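Local coordinates for OxyR (Porphyromonas gingivalis, PDB 3HO7), which is the regulatory domain of a redox-sensitive transcriptional activator of the LysR family, which probably binds DNA through another part of the full-length protein, at residues T159-L164 with E175-F180; L86-R91 with E167-S172. One frame throughout, in Å; residues are numbered along the deposited sequence.

Interaction 1 (T159-L164 with E175-F180)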
ATOM      1  N   THR A 159       6.160  12.372  -6.793  1.00 25.01           N
ATOM      2  CA  THR A 159       6.360  11.678  -5.528  1.00 24.40           C
ATOM      3  C   THR A 159       7.758  11.069  -5.514  1.00 24.42           C
ATOM      4  O   THR A 159       8.487  11.153  -6.502  1.00 24.38           O
ATOM      5  CB  THR A 159       5.318  10.567  -5.319  1.00 24.15           C
ATOM      6  OG1 THR A 159       5.344  10.134  -3.953  1.00 23.67           O
ATOM      7  CG2 THR A 159       5.613   9.382  -6.227  1.00 23.77           C
ATOM      8  N   PHE A 160       8.132  10.458  -4.395  1.00 24.41           N
ATOM      9  CA  PHE A 160       9.450   9.848  -4.271  1.00 24.64           C
ATOM     10  C   PHE A 160       9.351   8.351  -4.002  1.00 24.58           C
ATOM     11  O   PHE A 160       8.609   7.918  -3.122  1.00 24.54           O
ATOM     12  CB  PHE A 160      10.259  10.553  -3.183  1.00 25.17           C
ATOM     13  CG  PHE A 160      10.510  12.006  -3.474  1.00 26.09           C
ATOM     14  CD1 PHE A 160      11.161  12.386  -4.637  1.00 27.30           C
ATOM     15  CD2 PHE A 160      10.098  12.989  -2.591  1.00 27.43           C
ATOM     16  CE1 PHE A 160      11.393  13.724  -4.918  1.00 28.15           C
ATOM     17  CE2 PHE A 160      10.329  14.330  -2.866  1.00 27.82           C
ATOM     18  CZ  PHE A 160      10.977  14.696  -4.032  1.00 28.81           C
ATOM     19  N   ILE A 161      10.097   7.563  -4.768  1.00 24.63           N
ATOM     20  CA  ILE A 161      10.057   6.110  -4.620  1.00 24.49           C
ATOM     21  C   ILE A 161      11.413   5.540  -4.216  1.00 24.79           C
ATOM     22  O   ILE A 161      12.451   6.126  -4.507  1.00 24.99           O
ATOM     23  CB  ILE A 161       9.568   5.415  -5.906  1.00 24.74           C
ATOM     24  CG1 ILE A 161      10.518   5.691  -7.069  1.00 25.31           C
ATOM     25  CG2 ILE A 161       8.161   5.878  -6.257  1.00 24.32           C
ATOM     26  CD1 ILE A 161      10.211   4.868  -8.308  1.00 26.17           C
ATOM     27  N   PRO A 162      11.399   4.383  -3.541  1.00 24.88           N
ATOM     28  CA  PRO A 162      12.622   3.754  -3.063  1.00 25.28           C
ATOM     29  C   PRO A 162      13.344   3.031  -4.191  1.00 25.95           C
ATOM     30  O   PRO A 162      12.698   2.477  -5.079  1.00 25.81           O
ATOM     31  CB  PRO A 162      12.115   2.741  -2.021  1.00 24.77           C
ATOM     32  CG  PRO A 162      10.597   2.889  -1.983  1.00 24.87           C
ATOM     33  CD  PRO A 162      10.212   3.569  -3.248  1.00 24.78           C
ATOM     34  N   GLN A 163      14.674   3.037  -4.148  1.00 26.73           N
ATOM     35  CA  GLN A 163      15.483   2.421  -5.197  1.00 28.13           C
ATOM     36  C   GLN A 163      15.084   0.973  -5.479  1.00 28.24           C
ATOM     37  O   GLN A 163      15.029   0.554  -6.633  1.00 28.67           O
ATOM     38  CB  GLN A 163      16.970   2.495  -4.840  1.00 28.72           C
ATOM     39  CG  GLN A 163      17.863   1.597  -5.686  1.00 30.58           C
ATOM     40  CD  GLN A 163      17.781   1.909  -7.168  1.00 32.41           C
ATOM     41  OE1 GLN A 163      17.636   3.065  -7.566  1.00 33.47           O
ATOM     42  NE2 GLN A 163      17.882   0.873  -7.996  1.00 33.80           N
ATOM     43  N   LEU A 164      14.805   0.213  -4.423  1.00 28.49           N
ATOM     44  CA  LEU A 164      14.476  -1.205  -4.568  1.00 29.12           C
ATOM     45  C   LEU A 164      13.251  -1.464  -5.446  1.00 29.30           C
ATOM     46  O   LEU A 164      13.056  -2.575  -5.936  1.00 29.66           O
ATOM     47  CB  LEU A 164      14.280  -1.861  -3.200  1.00 28.90           C
ATOM     48  CG  LEU A 164      15.518  -1.963  -2.310  1.00 29.56           C
ATOM     49  CD1 LEU A 164      15.190  -2.678  -1.010  1.00 29.73           C
ATOM     50  CD2 LEU A 164      16.644  -2.675  -3.043  1.00 30.84           C
ATOM     51  N   GLU A 175      10.485   5.249 -17.081  1.00 29.10           N
ATOM     52  CA  GLU A 175      10.620   6.537 -17.757  1.00 29.43           C
ATOM     53  C   GLU A 175      10.315   7.717 -16.837  1.00 28.65           C
ATOM     54  O   GLU A 175      10.794   8.829 -17.067  1.00 28.79           O
ATOM     55  CB  GLU A 175       9.700   6.596 -18.979  1.00 30.03           C
ATOM     56  CG  GLU A 175      10.135   5.698 -20.127  1.00 31.07           C
ATOM     57  CD  GLU A 175       9.100   5.630 -21.228  1.00 32.01           C
ATOM     58  OE1 GLU A 175       7.903   5.842 -20.937  1.00 32.25           O
ATOM     59  OE2 GLU A 175       9.480   5.360 -22.386  1.00 32.74           O
ATOM     60  N   LEU A 176       9.509   7.476 -15.809  1.00 27.73           N
ATOM     61  CA  LEU A 176       9.099   8.546 -14.905  1.00 27.22           C
ATOM     62  C   LEU A 176      10.159   8.808 -13.847  1.00 26.85           C
ATOM     63  O   LEU A 176      10.104   9.811 -13.143  1.00 26.71           O
ATOM     64  CB  LEU A 176       7.765   8.208 -14.233  1.00 26.71           C
ATOM     65  CG  LEU A 176       6.639   7.730 -15.147  1.00 27.01           C
ATOM     66  CD1 LEU A 176       5.345   7.582 -14.352  1.00 26.52           C
ATOM     67  CD2 LEU A 176       6.451   8.683 -16.320  1.00 27.88           C
ATOM     68  N   VAL A 177      11.126   7.904 -13.741  1.00 27.02           N
ATOM     69  CA  VAL A 177      12.137   8.001 -12.700  1.00 26.71           C
ATOM     70  C   VAL A 177      13.184   9.070 -12.995  1.00 27.22           C
ATOM     71  O   VAL A 177      13.776   9.100 -14.072  1.00 28.09           O
ATOM     72  CB  VAL A 177      12.841   6.649 -12.467  1.00 26.85           C
ATOM     73  CG1 VAL A 177      13.969   6.812 -11.463  1.00 26.89           C
ATOM     74  CG2 VAL A 177      11.833   5.614 -11.989  1.00 26.09           C
ATOM     75  N   ARG A 178      13.398   9.949 -12.024  1.00 27.04           N
ATOM     76  CA  ARG A 178      14.457  10.943 -12.094  1.00 27.54           C
ATOM     77  C   ARG A 178      15.228  10.902 -10.785  1.00 27.44           C
ATOM     78  O   ARG A 178      14.679  11.207  -9.730  1.00 27.11           O
ATOM     79  CB  ARG A 178      13.877  12.345 -12.295  1.00 27.55           C
ATOM     80  CG  ARG A 178      13.037  12.518 -13.545  1.00 27.31           C
ATOM     81  CD  ARG A 178      13.895  12.543 -14.795  1.00 28.06           C
ATOM     82  NE  ARG A 178      13.105  12.837 -15.987  1.00 27.99           N
ATOM     83  CZ  ARG A 178      12.380  11.934 -16.639  1.00 27.89           C
ATOM     84  NH1 ARG A 178      12.343  10.679 -16.209  1.00 26.74           N
ATOM     85  NH2 ARG A 178      11.693  12.281 -17.719  1.00 27.95           N
ATOM     86  N   PRO A 179      16.509  10.517 -10.839  1.00 28.27           N
ATOM     87  CA  PRO A 179      17.295  10.549  -9.612  1.00 28.31           C
ATOM     88  C   PRO A 179      17.569  11.986  -9.181  1.00 28.67           C
ATOM     89  O   PRO A 179      17.350  12.917  -9.954  1.00 28.85           O
ATOM     90  CB  PRO A 179      18.600   9.855 -10.011  1.00 28.99           C
ATOM     91  CG  PRO A 179      18.691  10.030 -11.488  1.00 30.06           C
ATOM     92  CD  PRO A 179      17.282  10.032 -11.995  1.00 29.19           C
ATOM     93  N   PHE A 180      18.046  12.160  -7.954  1.00 28.82           N
ATOM     94  CA  PHE A 180      18.395  13.486  -7.454  1.00 29.49           C
ATOM     95  C   PHE A 180      19.780  13.896  -7.945  1.00 30.89           C
ATOM     96  O   PHE A 180      20.618  13.047  -8.245  1.00 31.28           O
ATOM     97  CB  PHE A 180      18.387  13.494  -5.923  1.00 29.12           C
ATOM     98  CG  PHE A 180      17.019  13.640  -5.314  1.00 28.27           C
ATOM     99  CD1 PHE A 180      16.144  12.567  -5.269  1.00 27.24           C
ATOM    100  CD2 PHE A 180      16.617  14.850  -4.771  1.00 28.34           C
ATOM    101  CE1 PHE A 180      14.885  12.699  -4.696  1.00 26.45           C
ATOM    102  CE2 PHE A 180      15.364  14.992  -4.202  1.00 28.22           C
ATOM    103  CZ  PHE A 180      14.497  13.914  -4.163  1.00 27.13           C
TER
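Phe160 overlaps the end of the Phe180 ring with the CD1-CE1 side of its own ring. The closest pair is Phe160 CE1 and Phe180 CZ, 3.2 Å apart, a tight fit. The ring centres are 5.1 Å apart and the planes meet at 40°. The pair is therefore oblique, neither a stack nor a T-shape. In Phe160, CG stands anti to the carbonyl carbon (chi1 -62°), and this brings the ring end nearer to Phe180 than the backbone is. A second, looser touch joins Ile161 CD1 to Val177 CG2 at 4.1 Å. Ile161 reaches it with CG1 between its backbone N and carbonyl carbon (chi1 62°).

No hydrogen bond joins the two segments directly. Both pair with strand 75-89, which runs between them and antiparallel to each. The CA atoms of Ile161 and Val177 are accordingly 8.6 Å apart. Within 175-180, Arg178 NH1 bonds Glu175 O at 2.6 Å and Val177 O at 3.0 Å, and both oxygens lie in the guanidinium plane.

Phe160 also meets Phe127, and its O accepts a bond from His118 NE2. It thus sits beside the region that holds the Cys119-Cys128 disulfide of this redox sensor. The chemistry across 159-164 and 175-180 is apolar, so the cohesion between their side chains comes from shape and burial.

Interaction 2 (L86-R91 with E167-S172)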
ATOM      1  N   LEU A  86      14.200   8.279  -5.089  1.00 25.58           N
ATOM      2  CA  LEU A  86      14.210   8.723  -6.472  1.00 25.67           C
ATOM      3  C   LEU A  86      12.942   9.498  -6.779  1.00 25.16           C
ATOM      4  O   LEU A  86      11.870   9.195  -6.251  1.00 24.31           O
ATOM      5  CB  LEU A  86      14.346   7.539  -7.434  1.00 25.99           C
ATOM      6  CG  LEU A  86      15.671   6.770  -7.435  1.00 26.35           C
ATOM      7  CD1 LEU A  86      15.631   5.665  -8.478  1.00 27.38           C
ATOM      8  CD2 LEU A  86      16.839   7.708  -7.685  1.00 27.33           C
ATOM      9  N   GLY A  87      13.075  10.515  -7.622  1.00 25.60           N
ATOM     10  CA  GLY A  87      11.923  11.256  -8.095  1.00 25.39           C
ATOM     11  C   GLY A  87      11.079  10.399  -9.015  1.00 25.16           C
ATOM     12  O   GLY A  87      11.595   9.688  -9.878  1.00 25.54           O
ATOM     13  N   TYR A  88       9.770  10.452  -8.815  1.00 24.86           N
ATOM     14  CA  TYR A  88       8.841   9.794  -9.708  1.00 24.70           C
ATOM     15  C   TYR A  88       7.997  10.927 -10.270  1.00 24.92           C
ATOM     16  O   TYR A  88       7.155  11.486  -9.573  1.00 24.65           O
ATOM     17  CB  TYR A  88       7.996   8.783  -8.931  1.00 24.54           C
ATOM     18  CG  TYR A  88       7.427   7.649  -9.755  1.00 24.81           C
ATOM     19  CD1 TYR A  88       8.247   6.856 -10.548  1.00 25.48           C
ATOM     20  CD2 TYR A  88       6.071   7.352  -9.713  1.00 25.32           C
ATOM     21  CE1 TYR A  88       7.727   5.810 -11.298  1.00 25.19           C
ATOM     22  CE2 TYR A  88       5.541   6.313 -10.453  1.00 25.46           C
ATOM     23  CZ  TYR A  88       6.372   5.543 -11.242  1.00 25.49           C
ATOM     24  OH  TYR A  88       5.837   4.510 -11.972  1.00 26.94           O
ATOM     25  N   VAL A  89       8.254  11.285 -11.523  1.00 25.31           N
ATOM     26  CA  VAL A  89       7.718  12.513 -12.101  1.00 26.05           C
ATOM     27  C   VAL A  89       6.723  12.224 -13.219  1.00 26.58           C
ATOM     28  O   VAL A  89       7.053  11.541 -14.182  1.00 26.97           O
ATOM     29  CB  VAL A  89       8.855  13.384 -12.675  1.00 26.40           C
ATOM     30  CG1 VAL A  89       8.314  14.729 -13.143  1.00 26.86           C
ATOM     31  CG2 VAL A  89       9.956  13.571 -11.641  1.00 26.29           C
ATOM     32  N   SER A  90       5.511  12.760 -13.102  1.00 27.04           N
ATOM     33  CA  SER A  90       4.494  12.535 -14.122  1.00 27.88           C
ATOM     34  C   SER A  90       4.908  13.201 -15.430  1.00 28.80           C
ATOM     35  O   SER A  90       5.659  14.173 -15.429  1.00 29.16           O
ATOM     36  CB  SER A  90       3.137  13.077 -13.677  1.00 28.26           C
ATOM     37  OG  SER A  90       2.855  14.307 -14.320  1.00 29.33           O
ATOM     38  N   ARG A  91       4.404  12.676 -16.540  1.00 29.50           N
ATOM     39  CA  ARG A  91       4.745  13.196 -17.858  1.00 30.82           C
ATOM     40  C   ARG A  91       4.190  14.606 -18.075  1.00 31.56           C
ATOM     41  O   ARG A  91       4.531  15.271 -19.054  1.00 32.54           O
ATOM     42  CB  ARG A  91       4.244  12.238 -18.943  1.00 31.18           C
ATOM     43  CG  ARG A  91       4.743  10.811 -18.766  1.00 31.45           C
ATOM     44  CD  ARG A  91       4.028   9.841 -19.690  1.00 32.26           C
ATOM     45  NE  ARG A  91       4.416   8.460 -19.418  1.00 32.55           N
ATOM     46  CZ  ARG A  91       5.460   7.857 -19.974  1.00 32.82           C
ATOM     47  NH1 ARG A  91       6.220   8.512 -20.843  1.00 33.56           N
ATOM     48  NH2 ARG A  91       5.741   6.598 -19.666  1.00 32.58           N
ATOM     49  N   GLU A 167      13.521  -2.018 -10.046  1.00 32.57           N
ATOM     50  CA  GLU A 167      13.580  -3.287 -10.772  1.00 33.53           C
ATOM     51  C   GLU A 167      12.206  -3.937 -10.903  1.00 33.18           C
ATOM     52  O   GLU A 167      12.008  -4.830 -11.730  1.00 34.00           O
ATOM     53  CB  GLU A 167      14.568  -4.245 -10.106  1.00 34.00           C
ATOM     54  CG  GLU A 167      14.951  -3.842  -8.698  1.00 34.23           C
ATOM     55  CD  GLU A 167      15.769  -2.566  -8.675  1.00 35.12           C
ATOM     56  OE1 GLU A 167      15.851  -1.927  -7.605  1.00 35.22           O
ATOM     57  OE2 GLU A 167      16.329  -2.203  -9.731  1.00 36.58           O
ATOM     58  N   GLN A 168      11.259  -3.481 -10.089  1.00 32.15           N
ATOM     59  CA  GLN A 168       9.890  -3.977 -10.155  1.00 31.96           C
ATOM     60  C   GLN A 168       9.086  -3.186 -11.178  1.00 31.72           C
ATOM     61  O   GLN A 168       7.988  -3.590 -11.562  1.00 32.02           O
ATOM     62  CB  GLN A 168       9.214  -3.868  -8.790  1.00 31.52           C
ATOM     63  CG  GLN A 168       9.854  -4.716  -7.708  1.00 31.59           C
ATOM     64  CD  GLN A 168       9.233  -4.486  -6.347  1.00 31.98           C
ATOM     65  OE1 GLN A 168       8.746  -3.394  -6.050  1.00 31.83           O
ATOM     66  NE2 GLN A 168       9.247  -5.516  -5.509  1.00 32.40           N
ATOM     67  N   LEU A 169       9.642  -2.059 -11.612  1.00 31.12           N
ATOM     68  CA  LEU A 169       8.947  -1.159 -12.530  1.00 30.80           C
ATOM     69  C   LEU A 169       8.940  -1.656 -13.971  1.00 31.37           C
ATOM     70  O   LEU A 169       9.868  -2.334 -14.417  1.00 31.82           O
ATOM     71  CB  LEU A 169       9.572   0.238 -12.486  1.00 30.60           C
ATOM     72  CG  LEU A 169       9.655   0.927 -11.123  1.00 29.86           C
ATOM     73  CD1 LEU A 169      10.480   2.199 -11.221  1.00 30.05           C
ATOM     74  CD2 LEU A 169       8.265   1.225 -10.570  1.00 29.41           C
ATOM     75  N   SER A 170       7.879  -1.306 -14.691  1.00 31.05           N
ATOM     76  CA  SER A 170       7.770  -1.598 -16.114  1.00 31.83           C
ATOM     77  C   SER A 170       8.573  -0.580 -16.914  1.00 31.95           C
ATOM     78  O   SER A 170       8.954   0.467 -16.390  1.00 31.21           O
ATOM     79  CB  SER A 170       6.305  -1.545 -16.547  1.00 32.02           C
ATOM     80  OG  SER A 170       5.800  -0.223 -16.440  1.00 31.74           O
ATOM     81  N   PRO A 171       8.834  -0.883 -18.193  1.00 32.81           N
ATOM     82  CA  PRO A 171       9.521   0.059 -19.066  1.00 33.18           C
ATOM     83  C   PRO A 171       8.894   1.446 -18.994  1.00 32.55           C
ATOM     84  O   PRO A 171       9.607   2.442 -18.904  1.00 32.44           O
ATOM     85  CB  PRO A 171       9.304  -0.543 -20.453  1.00 34.46           C
ATOM     86  CG  PRO A 171       9.227  -2.003 -20.206  1.00 34.78           C
ATOM     87  CD  PRO A 171       8.577  -2.172 -18.859  1.00 33.69           C
ATOM     88  N   SER A 172       7.568   1.502 -19.027  1.00 32.24           N
ATOM     89  CA  SER A 172       6.856   2.778 -19.015  1.00 31.93           C
ATOM     90  C   SER A 172       7.019   3.512 -17.688  1.00 30.70           C
ATOM     91  O   SER A 172       7.166   4.738 -17.658  1.00 30.83           O
ATOM     92  CB  SER A 172       5.373   2.564 -19.315  1.00 32.11           C
ATOM     93  OG  SER A 172       4.706   3.803 -19.463  1.00 32.73           O
TER
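Leu169 brings its two methyls to the outer, hydroxyl-bearing part of the Tyr88 ring, on one side of the mixed sheet. This is one alpha/beta lobe of the LysR regulatory domain, which has the periplasmic-binding-protein-like fold. Tyr88 stands near the end of strand 75-89 with CG roughly opposite its backbone N (chi1 -155°). Its hydroxyl end comes closest to Leu169: OH is 4.3 Å from Leu169 CD2. The other methyl, Leu169 CD1, lies 4.5 Å from Tyr88 CE1. The two branches of Leu169 thus approach the outer part of the ring on one side. Met149, Val152 and Ile161 also pack on Tyr88. The buried hydroxyl is satisfied by a hydrogen bond with Glu153 OE2.

The segments run nearly the same way, 12° apart between 88-91 and 169-172. A second touch therefore follows at their ends. Here segment 167-172 enters helix 171-174. Ser170 is the N-cap: its side chain caps a backbone N just past Ser172, and its own N bonds Gln173 OE1, as in a capping box. Ser170 also packs on Ser170 of the second subunit, so this turn reaches the dimer interface.

Arg91 extends from CG to NE towards Ser172, in an exposed setting. Its NH2 carries a salt bridge to Glu175 OE1, the stronger partner. The serine hydroxyl sits at the guanidinium edge, near its plane. Arg91 NH2 lies 3.0 Å from Ser172 OG, and the backbone Ser172 O, 3.1 Å from the same NH2, is at a poor angle for bonding.

From the N terminus the chain passes 86-91, then 159-164, 167-172 and 175-180. Interaction 2 closes a long loop of 75 residues between its segments. This loop contains the disulfide-bearing region and helix 145-153. Interaction 1 closes a short loop of 10 residues that includes helix 171-174. The segments alternate, so the two contacts cross. Together they tie both neighbours of strand 75-89, and the turn into helix 171-174, to one sheet. Leu169, before helix 171-174, packs on residues of all three strands. Direct ties also join the two contacts: Arg91 with Glu175, and a probable hydrogen bond from Tyr88 N to Thr159 O.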